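Long-range contact in terminal oxygenase component of carbazole (Janthinobacterium sp., PDB 7BUG), which catalyses, as the terminal oxygenase of carbazole 1,9a-dioxygenase, the angular dioxygenation of carbazole at C-9a and C-1, using a Rieske [2Fe-2S] cluster and a mononuclear iron: residues 62-67 / 122-127. Residues are numbered along the deposited sequence; the frame is centred on the assembly and turned at random.
With MXE (2-methoxyethanol), chain N; CO3 (carbonate ion), chain M.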
loop_
_atom_site.group_PDB
_atom_site.type_symbol
_atom_site.label_atom_id
_atom_site.label_comp_id
_atom_site.label_asym_id
_atom_site.label_seq_id
_atom_site.Cartn_x
_atom_site.Cartn_y
_atom_site.Cartn_z
ATOM N N LEU A 62 16.017 -33.561 6.991
ATOM C CA LEU A 62 15.135 -32.398 6.738
ATOM C C LEU A 62 13.838 -32.818 6.047
ATOM O O LEU A 62 13.766 -33.741 5.210
ATOM C CB LEU A 62 15.891 -31.368 5.904
ATOM C CG LEU A 62 17.092 -30.720 6.561
ATOM C CD1 LEU A 62 17.674 -29.667 5.632
ATOM C CD2 LEU A 62 16.770 -30.118 7.890
ATOM N N TYR A 63 12.755 -32.121 6.440
ATOM C CA TYR A 63 11.424 -32.341 5.861
ATOM C C TYR A 63 10.801 -30.967 5.590
ATOM O O TYR A 63 11.118 -30.011 6.338
ATOM C CB TYR A 63 10.538 -33.090 6.848
ATOM C CG TYR A 63 11.016 -34.482 7.189
ATOM C CD1 TYR A 63 11.923 -34.679 8.201
ATOM C CD2 TYR A 63 10.585 -35.545 6.448
ATOM C CE1 TYR A 63 12.373 -35.944 8.517
ATOM C CE2 TYR A 63 10.993 -36.843 6.774
ATOM C CZ TYR A 63 11.881 -37.027 7.812
ATOM O OH TYR A 63 12.287 -38.323 8.084
ATOM N N CYS A 64 9.966 -30.888 4.566
ATOM C CA CYS A 64 9.337 -29.617 4.156
ATOM C C CYS A 64 7.847 -29.856 3.953
ATOM O O CYS A 64 7.486 -30.690 3.095
ATOM C CB CYS A 64 10.018 -29.108 2.899
ATOM S SG CYS A 64 9.269 -27.566 2.317
ATOM N N LEU A 65 7.011 -29.095 4.669
ATOM C CA LEU A 65 5.534 -29.084 4.569
ATOM C C LEU A 65 5.114 -27.698 4.148
ATOM O O LEU A 65 5.764 -26.724 4.537
ATOM C CB LEU A 65 4.893 -29.345 5.934
ATOM C CG LEU A 65 4.714 -30.774 6.371
ATOM C CD1 LEU A 65 4.273 -30.782 7.816
ATOM C CD2 LEU A 65 3.678 -31.474 5.487
ATOM N N LYS A 66 4.073 -27.618 3.360
ATOM C CA LYS A 66 3.472 -26.290 3.096
ATOM C C LYS A 66 2.991 -25.720 4.428
ATOM O O LYS A 66 2.264 -26.368 5.152
ATOM C CB LYS A 66 2.401 -26.364 2.023
ATOM C CG LYS A 66 1.713 -25.019 1.806
ATOM C CD LYS A 66 0.935 -25.068 0.501
ATOM C CE LYS A 66 1.823 -25.061 -0.713
ATOM N NZ LYS A 66 1.086 -24.686 -1.926
ATOM N N ASP A 67 3.311 -24.466 4.684
ATOM C CA ASP A 67 2.895 -23.771 5.917
ATOM C C ASP A 67 1.509 -23.166 5.715
ATOM O O ASP A 67 1.364 -21.936 5.674
ATOM C CB ASP A 67 3.948 -22.740 6.264
ATOM C CG ASP A 67 3.739 -22.046 7.610
ATOM O OD1 ASP A 67 2.978 -22.564 8.463
ATOM O OD2 ASP A 67 4.429 -21.017 7.816
ATOM N N LYS A 122 0.588 -30.610 1.189
ATOM C CA LYS A 122 1.692 -30.639 0.216
ATOM C C LYS A 122 3.033 -30.712 0.924
ATOM O O LYS A 122 3.234 -30.007 1.967
ATOM C CB LYS A 122 1.586 -29.397 -0.674
ATOM C CG LYS A 122 2.658 -29.333 -1.729
ATOM C CD LYS A 122 2.458 -30.352 -2.816
ATOM C CE LYS A 122 3.136 -29.989 -4.118
ATOM N NZ LYS A 122 3.106 -31.115 -5.074
ATOM N N THR A 123 3.905 -31.590 0.444
ATOM C CA THR A 123 5.291 -31.673 0.901
ATOM C C THR A 123 6.145 -31.380 -0.317
ATOM O O THR A 123 5.674 -31.513 -1.497
ATOM C CB THR A 123 5.637 -33.040 1.511
ATOM O OG1 THR A 123 5.482 -33.991 0.453
ATOM C CG2 THR A 123 4.775 -33.356 2.708
ATOM N N TYR A 124 7.358 -30.967 -0.046
ATOM C CA TYR A 124 8.406 -30.758 -1.046
ATOM C C TYR A 124 9.632 -31.533 -0.626
ATOM O O TYR A 124 10.011 -31.520 0.556
ATOM C CB TYR A 124 8.695 -29.272 -1.285
ATOM C CG TYR A 124 7.545 -28.588 -1.962
ATOM C CD1 TYR A 124 7.212 -28.850 -3.278
ATOM C CD2 TYR A 124 6.809 -27.624 -1.299
ATOM C CE1 TYR A 124 6.162 -28.190 -3.910
ATOM C CE2 TYR A 124 5.741 -26.973 -1.894
ATOM C CZ TYR A 124 5.422 -27.251 -3.212
ATOM O OH TYR A 124 4.420 -26.571 -3.801
ATOM N N PRO A 125 10.345 -32.119 -1.602
ATOM C CA PRO A 125 11.636 -32.726 -1.322
ATOM C C PRO A 125 12.652 -31.712 -0.783
ATOM O O PRO A 125 12.655 -30.556 -1.219
ATOM C CB PRO A 125 12.109 -33.293 -2.667
ATOM C CG PRO A 125 10.850 -33.422 -3.496
ATOM C CD PRO A 125 9.938 -32.315 -3.003
ATOM N N VAL A 126 13.495 -32.134 0.140
ATOM C CA VAL A 126 14.569 -31.299 0.743
ATOM C C VAL A 126 15.833 -32.108 0.812
ATOM O O VAL A 126 15.753 -33.272 1.248
ATOM C CB VAL A 126 14.346 -30.870 2.194
ATOM C CG1 VAL A 126 15.059 -29.569 2.475
ATOM C CG2 VAL A 126 12.919 -30.902 2.650
ATOM N N GLN A 127 16.954 -31.495 0.438
ATOM C CA GLN A 127 18.282 -32.170 0.430
ATOM C C GLN A 127 19.256 -31.166 1.040
ATOM O O GLN A 127 19.139 -29.957 0.724
ATOM C CB GLN A 127 18.658 -32.498 -1.019
ATOM C CG GLN A 127 19.908 -33.335 -1.213
ATOM C CD GLN A 127 20.037 -33.697 -2.660
ATOM O OE1 GLN A 127 19.100 -33.508 -3.457
ATOM N NE2 GLN A 127 21.195 -34.227 -3.002
HETATM O O1 MXE N . 23.133 -34.640 -7.828
HETATM C C1 MXE N . 23.017 -35.655 -6.848
HETATM C C2 MXE N . 21.636 -36.282 -6.768
HETATM O O2 MXE N . 20.966 -35.706 -5.649
HETATM C C3 MXE N . 19.670 -35.228 -5.678
HETATM C C CO3 M . 12.818 -36.339 0.383
HETATM O O1 CO3 M . 13.052 -35.136 0.765
HETATM O O2 CO3 M . 11.873 -36.598 -0.536
HETATM O O3 CO3 M . 13.405 -37.335 1.025
HETATM O O HOH W 1 15.582 -34.828 3.495
HETATM O O HOH W 2 9.969 -33.134 2.730
#
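C64 SG lies at the edge of the Y124 ring, near its plane, and touches Y124 CB at 4.0 Å; chi1 of 179°, anti to the backbone N, brings the sulfur there. L53 of strand 51-58 and I135 and L137 of strand 132-137 also touch Y124, whose OH is hydrogen-bonded to E51 and R26; E51 also forms a salt bridge with K66 NZ. The flat amide of Q127 meets a 2-methoxyethanol through NE2, which donates to its O2 at 3.0 Å; an alanine here would probably leave that ether oxygen without its side-chain amide donor. On the face carrying L65 and T123, L65 CD2 meets T123 CG2 at 3.5 Å. V126 spreads both methyls over the other strand: CG1 meets L62 CB, the two side chains crossing at about a right angle, while CG2 presses on C64 CB at 3.4 Å, tighter than usual for two carbons. Two direct backbone bonds join the segments. K66 N to K122 O is short (2.9 Å) and nearly straight (170°), whereas Y124 N approaches C64 O from above the carbonyl plane at 3.2 Å. From the carbonyl of Y124 onward water replaces direct bonds, Y63 CA and V126 CA being 6.1 Å apart: one molecule links C64 N with Y124 O, another donates to both L62 O and V126 O. V126 N donates to O1 of a carbonate ion (3.1 Å), probably from the crystallisation liquor and also bonded to K61 NZ. The pairing belongs to the antiparallel sheet of the Rieske domain, where strand 61-66 lies between 51-58 and 123-129, and strand 132-137 flanks the latter.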